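Local coordinates for protein cyanophycinase-like exopeptidase (actinobacterium SCGC AAA027-L06, PDB 6NQC) that probably hydrolyses peptide bonds as a serine peptidase of family S51, related to the cyanophycin-degrading exopeptidases, at residues T221-R226 with D230-V235; E40-L45 with L116-G121; V240-L243 with E248-L251. All blocks are in the same frame, centred on the assembly; numbering follows the deposited sequence.

Contact 2 is the buried one: helix 39-51 lies on strand 116-119 through leucine side chains and one water-bridged pair of polar groups. Contacts 1 and 3 are beta hairpins, each partly buried, built on paired backbone bonds; contact 3 is the outer one, with exposed glutamine and glutamate side chains and two water bridges. Contacts 1 and 2 reach the same eight-stranded sheet and meet at Phe41, whose ring packs on Ala222, Val224 and Val235, while Ser44 and Arg226 share a probable hydrogen bond. Contact 3 belongs to a second, four-stranded sheet and touches contact 1 through Val240 and Leu251 against Val234. Contacts 2 and 3 do not touch.

Contact 1. Residues T221-R226 with D230-V235; sequences TALVKR and DHWQVV
Lys225 lays its aliphatic chain over one face of the Trp232 indole across the beta hairpin of 221-226 and 230-235: CB sits 3.7 Å from the centroid of the six-membered ring, 8° off the ring normal, a CH-pi contact. With CG anti to the backbone N (chi1 178°) and a bend further out at chi3, the chain brings CE to 3.4 Å from Trp232 NE1. A lysine suits this place because its methylenes cover the ring while the ammonium reaches water: one water accepts from both NZ and the indole N-H, lying at the ring's edge. Asp230 OD1 is 4.4 Å from Lys225 NZ, beyond a salt bridge.

Leu223 meets the same tryptophan at about a right angle, its CG 3.7 Å from Trp232 CB, and its CD1 is 3.6 Å from Val234 CG2. Replacing Trp232 by an alanine is likely to open a gap beside Leu223, remove the flat surface under the lysine methylenes and leave the bridging water with one of its two donors. On the other face of the hairpin, Val224 CG1 and Val235 CG2 touch more loosely. Two hydrogen-bonded pairs, Ala222 with Val235 and Val224 with Gln233, fix the antiparallel register.

Strand 26-29 flanks strand 221-225, and strand 256-257 flanks strand 232-236. Phe41 of helix 39-51 covers the small and branched residues Ala222, Val224 and Val235, whereas Phe259 packs on Leu223 and Trp232.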
loop_
_atom_site.group_PDB
_atom_site.type_symbol
_atom_site.label_atom_id
_atom_site.label_comp_id
_atom_site.label_asym_id
_atom_site.label_seq_id
_atom_site.Cartn_x
_atom_site.Cartn_y
_atom_site.Cartn_z
ATOM N N THR A 221 10.913 5.795 -0.600
ATOM C CA THR A 221 10.883 5.561 -2.036
ATOM C C THR A 221 9.585 4.826 -2.336
ATOM O O THR A 221 9.034 4.122 -1.467
ATOM C CB THR A 221 12.074 4.738 -2.496
ATOM O OG1 THR A 221 13.280 5.341 -1.988
ATOM C CG2 THR A 221 12.178 4.659 -3.996
ATOM N N ALA A 222 9.085 5.022 -3.563
ATOM C CA ALA A 222 7.846 4.400 -3.990
ATOM C C ALA A 222 7.959 3.994 -5.454
ATOM O O ALA A 222 8.808 4.481 -6.213
ATOM C CB ALA A 222 6.623 5.330 -3.773
ATOM N N LEU A 223 7.093 3.072 -5.817
ATOM C CA LEU A 223 6.866 2.657 -7.192
ATOM C C LEU A 223 5.375 2.819 -7.460
ATOM O O LEU A 223 4.550 2.384 -6.649
ATOM C CB LEU A 223 7.314 1.217 -7.396
ATOM C CG LEU A 223 7.453 0.703 -8.829
ATOM C CD1 LEU A 223 8.659 1.379 -9.493
ATOM C CD2 LEU A 223 7.612 -0.811 -8.805
ATOM N N VAL A 224 5.030 3.448 -8.580
ATOM C CA VAL A 224 3.650 3.766 -8.884
ATOM C C VAL A 224 3.332 3.333 -10.300
ATOM O O VAL A 224 4.131 3.546 -11.226
ATOM C CB VAL A 224 3.350 5.270 -8.703
ATOM C CG1 VAL A 224 4.179 6.084 -9.671
ATOM C CG2 VAL A 224 1.875 5.531 -8.899
ATOM N N LYS A 225 2.158 2.745 -10.470
ATOM C CA LYS A 225 1.594 2.486 -11.795
ATOM C C LYS A 225 0.419 3.454 -11.927
ATOM O O LYS A 225 -0.610 3.276 -11.277
ATOM C CB LYS A 225 1.132 1.048 -11.989
ATOM C CG LYS A 225 0.484 0.809 -13.394
ATOM C CD LYS A 225 -0.214 -0.533 -13.508
ATOM C CE LYS A 225 0.760 -1.675 -13.695
ATOM N NZ LYS A 225 0.049 -3.021 -13.813
ATOM N N ARG A 226 0.569 4.479 -12.752
ATOM C CA ARG A 226 -0.472 5.495 -12.830
ATOM C C ARG A 226 -1.688 5.001 -13.609
ATOM O O ARG A 226 -1.577 4.202 -14.532
ATOM C CB ARG A 226 0.090 6.766 -13.468
ATOM C CG ARG A 226 1.273 7.351 -12.777
ATOM C CD ARG A 226 0.866 8.384 -11.797
ATOM N NE ARG A 226 2.035 8.925 -11.098
ATOM C CZ ARG A 226 1.957 9.563 -9.931
ATOM N NH1 ARG A 226 0.757 9.756 -9.392
ATOM N NH2 ARG A 226 3.060 10.025 -9.324
ATOM N N ASP A 230 0.508 1.257 -18.059
ATOM C CA ASP A 230 0.818 -0.100 -17.629
ATOM C C ASP A 230 2.246 -0.283 -17.137
ATOM O O ASP A 230 2.652 -1.416 -16.858
ATOM C CB ASP A 230 0.565 -1.110 -18.777
ATOM C CG ASP A 230 -0.878 -1.597 -18.817
ATOM O OD1 ASP A 230 -1.457 -1.839 -17.733
ATOM O OD2 ASP A 230 -1.436 -1.723 -19.933
ATOM N N HIS A 231 3.025 0.777 -17.063
ATOM C CA HIS A 231 4.374 0.691 -16.531
ATOM C C HIS A 231 4.407 1.261 -15.121
ATOM O O HIS A 231 3.501 1.949 -14.662
ATOM C CB HIS A 231 5.382 1.434 -17.420
ATOM C CG HIS A 231 5.141 2.901 -17.485
ATOM N ND1 HIS A 231 4.113 3.449 -18.222
ATOM C CD2 HIS A 231 5.784 3.940 -16.896
ATOM C CE1 HIS A 231 4.131 4.767 -18.079
ATOM N NE2 HIS A 231 5.137 5.091 -17.283
ATOM N N TRP A 232 5.479 0.950 -14.426
ATOM C CA TRP A 232 5.700 1.373 -13.061
ATOM C C TRP A 232 6.831 2.382 -13.035
ATOM O O TRP A 232 7.871 2.184 -13.664
ATOM C CB TRP A 232 6.102 0.187 -12.203
ATOM C CG TRP A 232 5.054 -0.852 -12.010
ATOM C CD1 TRP A 232 4.753 -1.876 -12.837
ATOM C CD2 TRP A 232 4.166 -0.950 -10.892
ATOM N NE1 TRP A 232 3.736 -2.627 -12.306
ATOM C CE2 TRP A 232 3.350 -2.066 -11.113
ATOM C CE3 TRP A 232 3.980 -0.184 -9.730
ATOM C CZ2 TRP A 232 2.374 -2.463 -10.206
ATOM C CZ3 TRP A 232 2.986 -0.556 -8.852
ATOM C CH2 TRP A 232 2.202 -1.695 -9.090
ATOM N N GLN A 233 6.660 3.418 -12.254
ATOM C CA GLN A 233 7.643 4.489 -12.193
ATOM C C GLN A 233 8.078 4.716 -10.759
ATOM O O GLN A 233 7.264 4.653 -9.832
ATOM C CB GLN A 233 7.071 5.762 -12.797
ATOM C CG GLN A 233 8.150 6.729 -13.255
ATOM C CD GLN A 233 7.570 8.010 -13.797
ATOM O OE1 GLN A 233 6.480 8.018 -14.382
ATOM N NE2 GLN A 233 8.285 9.103 -13.597
ATOM N N VAL A 234 9.376 4.930 -10.594
ATOM C CA VAL A 234 10.005 5.103 -9.300
ATOM C C VAL A 234 9.841 6.559 -8.900
ATOM O O VAL A 234 9.956 7.456 -9.747
ATOM C CB VAL A 234 11.497 4.731 -9.348
ATOM C CG1 VAL A 234 12.162 4.985 -7.973
ATOM C CG2 VAL A 234 11.704 3.323 -9.788
ATOM N N VAL A 235 9.572 6.787 -7.616
ATOM C CA VAL A 235 9.398 8.115 -7.041
ATOM C C VAL A 235 10.125 8.158 -5.699
ATOM O O VAL A 235 10.193 7.162 -4.968
ATOM C CB VAL A 235 7.901 8.463 -6.864
ATOM C CG1 VAL A 235 7.748 9.827 -6.194
ATOM C CG2 VAL A 235 7.158 8.441 -8.201
HETATM O O HOH W 1 2.086 -4.840 -13.249
HETATM O O HOH W 2 2.969 4.817 -14.334
#

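Contact 2. Residues E40-L45 with L116-G121; sequences EFEKSL and LIYFSG
Leu45 and Leu116 pack together where the helix lies on the strand, with CD1 of Leu45 4.0 Å from CD1 of Leu116. The two leucines use different conformers: in Leu45, CG stands beside the backbone N (chi1 -68°), whereas in Leu116 it is anti to the backbone N (chi1 169°). The latter choice aims both Leu116 methyls at the helix, CD1 meeting Leu45 and CD2 lying 3.9 Å from Glu42 O. Leucine suits both places because its branched end spreads methyls between helix 39-51 and the sheet, where Leu45 also touches Ala151 and Leu116 touches Phe58.

One turn earlier, Glu42 runs extended beyond CG and crosses Tyr118 at about a right angle, the carboxylate and ring planes 63° apart. Its OE2 is 3.8 Å from Tyr118 OH, and a water spans the pair, donating to OE2 of Glu42 at 2.5 Å and lying 2.7 Å from the OH of Tyr118. The buried carboxylate is well satisfied: OE2 also accepts from the backbone N of Tyr34, and OE1 from Gln83. These donors would probably favour the ionised form.

Tyr118 also packs on Ala151 and Cys153 of strand 149-153, which leads into a probable nucleophile elbow at Ser154. Ile117 and Phe119 point the other way and pack on helix 135-145, placing the sheet between helices as in a three-layer alpha/beta/alpha sandwich.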
loop_
_atom_site.group_PDB
_atom_site.type_symbol
_atom_site.label_atom_id
_atom_site.label_comp_id
_atom_site.label_asym_id
_atom_site.label_seq_id
_atom_site.Cartn_x
_atom_site.Cartn_y
_atom_site.Cartn_z
ATOM N N GLU A 40 4.321 15.323 -2.265
ATOM C CA GLU A 40 3.894 15.523 -3.636
ATOM C C GLU A 40 3.489 14.204 -4.286
ATOM O O GLU A 40 2.580 14.187 -5.132
ATOM C CB GLU A 40 4.979 16.200 -4.467
ATOM C CG GLU A 40 4.528 16.491 -5.934
ATOM C CD GLU A 40 3.095 17.072 -6.053
ATOM O OE1 GLU A 40 2.233 16.428 -6.719
ATOM O OE2 GLU A 40 2.843 18.165 -5.495
ATOM N N PHE A 41 4.126 13.101 -3.913
ATOM C CA PHE A 41 3.653 11.799 -4.386
ATOM C C PHE A 41 2.214 11.544 -3.951
ATOM O O PHE A 41 1.366 11.148 -4.779
ATOM C CB PHE A 41 4.561 10.685 -3.871
ATOM C CG PHE A 41 4.068 9.309 -4.223
ATOM C CD1 PHE A 41 3.919 8.938 -5.558
ATOM C CD2 PHE A 41 3.737 8.410 -3.236
ATOM C CE1 PHE A 41 3.438 7.679 -5.887
ATOM C CE2 PHE A 41 3.292 7.151 -3.544
ATOM C CZ PHE A 41 3.127 6.789 -4.876
ATOM N N GLU A 42 1.920 11.733 -2.647
ATOM C CA GLU A 42 0.575 11.439 -2.151
ATOM C C GLU A 42 -0.449 12.378 -2.812
ATOM O O GLU A 42 -1.558 11.951 -3.184
ATOM C CB GLU A 42 0.522 11.545 -0.621
ATOM C CG GLU A 42 1.238 10.331 0.062
ATOM C CD GLU A 42 1.501 10.446 1.552
ATOM O OE1 GLU A 42 0.938 11.357 2.225
ATOM O OE2 GLU A 42 2.249 9.582 2.059
ATOM N N LYS A 43 -0.087 13.659 -2.976
ATOM C CA LYS A 43 -0.968 14.596 -3.678
ATOM C C LYS A 43 -1.281 14.126 -5.087
ATOM O O LYS A 43 -2.437 14.200 -5.533
ATOM C CB LYS A 43 -0.357 15.986 -3.717
ATOM C CG LYS A 43 -1.343 17.035 -4.204
ATOM C CD LYS A 43 -0.734 18.453 -4.213
ATOM C CE LYS A 43 -1.500 19.334 -5.223
ATOM N NZ LYS A 43 -1.556 20.768 -4.839
ATOM N N SER A 44 -0.259 13.701 -5.838
ATOM C CA SER A 44 -0.489 13.235 -7.203
ATOM C C SER A 44 -1.465 12.059 -7.247
ATOM O O SER A 44 -2.243 11.927 -8.197
ATOM C CB SER A 44 0.847 12.847 -7.856
ATOM O OG SER A 44 1.429 11.670 -7.279
ATOM N N LEU A 45 -1.404 11.161 -6.253
ATOM C CA LEU A 45 -2.346 10.051 -6.191
ATOM C C LEU A 45 -3.764 10.552 -5.962
ATOM O O LEU A 45 -4.727 9.984 -6.505
ATOM C CB LEU A 45 -1.958 9.097 -5.062
ATOM C CG LEU A 45 -0.675 8.292 -5.220
ATOM C CD1 LEU A 45 -0.372 7.465 -3.945
ATOM C CD2 LEU A 45 -0.808 7.374 -6.416
ATOM N N LEU A 116 -8.197 8.728 -2.932
ATOM C CA LEU A 116 -7.080 7.893 -2.491
ATOM C C LEU A 116 -7.462 7.102 -1.250
ATOM O O LEU A 116 -8.036 7.637 -0.291
ATOM C CB LEU A 116 -5.835 8.766 -2.206
ATOM C CG LEU A 116 -4.631 8.162 -1.491
ATOM C CD1 LEU A 116 -4.007 6.997 -2.262
ATOM C CD2 LEU A 116 -3.569 9.190 -1.227
ATOM N N ILE A 117 -7.114 5.816 -1.266
ATOM C CA ILE A 117 -7.201 4.958 -0.092
ATOM C C ILE A 117 -5.785 4.506 0.211
ATOM O O ILE A 117 -5.082 4.047 -0.701
ATOM C CB ILE A 117 -8.156 3.780 -0.333
ATOM C CG1 ILE A 117 -9.558 4.314 -0.614
ATOM C CG2 ILE A 117 -8.164 2.850 0.833
ATOM C CD1 ILE A 117 -10.495 3.216 -1.118
ATOM N N TYR A 118 -5.329 4.716 1.456
ATOM C CA TYR A 118 -3.942 4.493 1.871
ATOM C C TYR A 118 -3.893 3.513 3.038
ATOM O O TYR A 118 -4.539 3.747 4.058
ATOM C CB TYR A 118 -3.297 5.832 2.277
ATOM C CG TYR A 118 -1.805 5.854 2.154
ATOM C CD1 TYR A 118 -1.004 5.199 3.102
ATOM C CD2 TYR A 118 -1.174 6.489 1.083
ATOM C CE1 TYR A 118 0.362 5.207 2.993
ATOM C CE2 TYR A 118 0.202 6.472 0.968
ATOM C CZ TYR A 118 0.962 5.825 1.946
ATOM O OH TYR A 118 2.338 5.786 1.884
ATOM N N PHE A 119 -3.151 2.396 2.876
ATOM C CA PHE A 119 -2.846 1.508 3.996
ATOM C C PHE A 119 -1.520 1.945 4.614
ATOM O O PHE A 119 -0.476 1.836 3.972
ATOM C CB PHE A 119 -2.733 0.041 3.558
ATOM C CG PHE A 119 -4.007 -0.546 3.058
ATOM C CD1 PHE A 119 -5.104 -0.667 3.890
ATOM C CD2 PHE A 119 -4.102 -1.009 1.761
ATOM C CE1 PHE A 119 -6.296 -1.233 3.426
ATOM C CE2 PHE A 119 -5.283 -1.556 1.282
ATOM C CZ PHE A 119 -6.396 -1.663 2.118
ATOM N N SER A 120 -1.539 2.421 5.858
ATOM C CA SER A 120 -0.288 2.751 6.528
ATOM C C SER A 120 0.326 1.497 7.164
ATOM O O SER A 120 -0.228 0.387 7.103
ATOM C CB SER A 120 -0.494 3.857 7.558
ATOM O OG SER A 120 -1.593 3.578 8.402
ATOM N N GLY A 121 1.511 1.688 7.741
ATOM C CA GLY A 121 2.351 0.591 8.179
ATOM C C GLY A 121 1.922 -0.019 9.525
ATOM O O GLY A 121 1.033 0.467 10.226
HETATM O O HOH W 3 3.403 7.898 0.629
#

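Contact 3. Residues V240-L243 with E248-L251; sequences VHIL and EQQL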
loop_
_atom_site.group_PDB
_atom_site.type_symbol
_atom_site.label_atom_id
_atom_site.label_comp_id
_atom_site.label_asym_id
_atom_site.label_seq_id
_atom_site.Cartn_x
_atom_site.Cartn_y
_atom_site.Cartn_z
ATOM N N VAL A 240 14.624 1.431 -6.055
ATOM C CA VAL A 240 13.844 0.211 -6.175
ATOM C C VAL A 240 14.770 -0.845 -6.754
ATOM O O VAL A 240 15.433 -0.611 -7.777
ATOM C CB VAL A 240 12.624 0.398 -7.083
ATOM C CG1 VAL A 240 11.973 -0.948 -7.382
ATOM C CG2 VAL A 240 11.651 1.354 -6.446
ATOM N N HIS A 241 14.780 -2.012 -6.136
ATOM C CA HIS A 241 15.648 -3.113 -6.515
ATOM C C HIS A 241 14.836 -4.240 -7.122
ATOM O O HIS A 241 13.890 -4.747 -6.503
ATOM C CB HIS A 241 16.413 -3.592 -5.289
ATOM C CG HIS A 241 17.011 -2.478 -4.507
ATOM N ND1 HIS A 241 18.340 -2.122 -4.618
ATOM C CD2 HIS A 241 16.458 -1.607 -3.628
ATOM C CE1 HIS A 241 18.587 -1.094 -3.829
ATOM N NE2 HIS A 241 17.465 -0.764 -3.214
ATOM N N ILE A 242 15.186 -4.602 -8.351
ATOM C CA ILE A 242 14.614 -5.793 -8.978
ATOM C C ILE A 242 15.418 -6.991 -8.511
ATOM O O ILE A 242 16.606 -7.101 -8.802
ATOM C CB ILE A 242 14.626 -5.669 -10.503
ATOM C CG1 ILE A 242 14.042 -4.328 -10.921
ATOM C CG2 ILE A 242 13.876 -6.837 -11.143
ATOM C CD1 ILE A 242 12.733 -3.955 -10.197
ATOM N N LEU A 243 14.770 -7.915 -7.800
ATOM C CA LEU A 243 15.512 -8.981 -7.128
ATOM C C LEU A 243 15.366 -10.351 -7.771
ATOM O O LEU A 243 16.348 -11.096 -7.828
ATOM C CB LEU A 243 15.075 -9.094 -5.657
ATOM C CG LEU A 243 15.227 -7.808 -4.846
ATOM C CD1 LEU A 243 14.688 -7.991 -3.470
ATOM C CD2 LEU A 243 16.679 -7.378 -4.786
ATOM N N GLU A 248 18.444 -8.631 -12.299
ATOM C CA GLU A 248 18.751 -7.762 -11.175
ATOM C C GLU A 248 19.105 -6.381 -11.702
ATOM O O GLU A 248 19.857 -6.234 -12.662
ATOM C CB GLU A 248 19.900 -8.343 -10.343
ATOM C CG GLU A 248 19.518 -9.597 -9.572
ATOM C CD GLU A 248 20.700 -10.274 -8.855
ATOM O OE1 GLU A 248 21.813 -9.682 -8.793
ATOM O OE2 GLU A 248 20.504 -11.390 -8.331
ATOM N N GLN A 249 18.560 -5.365 -11.061
ATOM C CA GLN A 249 18.604 -3.990 -11.537
ATOM C C GLN A 249 18.262 -3.087 -10.354
ATOM O O GLN A 249 17.477 -3.459 -9.476
ATOM C CB GLN A 249 17.571 -3.790 -12.680
ATOM C CG GLN A 249 17.556 -2.427 -13.311
ATOM C CD GLN A 249 16.487 -2.296 -14.379
ATOM O OE1 GLN A 249 15.782 -3.259 -14.710
ATOM N NE2 GLN A 249 16.352 -1.107 -14.924
ATOM N N GLN A 250 18.831 -1.885 -10.348
ATOM C CA GLN A 250 18.474 -0.845 -9.383
ATOM C C GLN A 250 17.993 0.367 -10.156
ATOM O O GLN A 250 18.610 0.772 -11.151
ATOM C CB GLN A 250 19.637 -0.491 -8.452
ATOM C CG GLN A 250 20.183 -1.693 -7.639
ATOM C CD GLN A 250 21.029 -2.653 -8.505
ATOM O OE1 GLN A 250 21.940 -2.216 -9.228
ATOM N NE2 GLN A 250 20.724 -3.968 -8.439
ATOM N N LEU A 251 16.856 0.907 -9.746
ATOM C CA LEU A 251 16.208 2.031 -10.377
ATOM C C LEU A 251 16.054 3.167 -9.382
ATOM O O LEU A 251 15.697 2.947 -8.217
ATOM C CB LEU A 251 14.814 1.637 -10.898
ATOM C CG LEU A 251 14.810 0.507 -11.922
ATOM C CD1 LEU A 251 14.761 -0.844 -11.259
ATOM C CD2 LEU A 251 13.644 0.634 -12.874
HETATM O O HOH W 4 18.908 -5.865 -7.467
HETATM O O HOH W 5 18.549 -10.687 -6.408
#
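Ile242 and Gln249 form one of two hydrogen-bonded pairs in this antiparallel beta hairpin, which makes the edge of a four-stranded mixed sheet. The other pair is Val240 with Leu251, where both backbone groups of the valine are satisfied: its N donates to Leu251 O and its O accepts from Leu251 N, each at 2.9 Å. The Ile242 pair is less even. Ile242 N gives a bond of 2.8 Å to Gln249 O, but the return bond from Gln249 N to Ile242 O is weak, at 3.5 Å. At its other edge strand 240-244 is paired too, His241 and Leu243 bonding through their backbones to Gly216 and Leu214 of strand 213-217.

Ile242 O also accepts from a water, which in turn accepts from Gln250 NE2. The bend in the Gln250 chain at chi2 (75°) folds the amide back along its own strand, toward the turn, where NE2 meets that water; a long amide suits an exposed position that water can serve. In the non-hydrogen-bonded pair between, Gln250 CG lies 3.6 Å from His241 ND1, approaching the ring obliquely. His241 NE2 is hydrogen-bonded to Asp218, and Phe190 packs against the ring.

On the face opposite His241, the branched Val240, Ile242 and Leu251 are buried against Ile257 and Val234. Ile242 CG1 touches Leu251 CD1 at 3.6 Å, and Gln249 packs its CB on Ile242 CG1 at the margin. Toward the turn, a water donates to Leu243 O at 2.7 Å and reaches Glu248 OE2 through a weak bond of 2.8 Å.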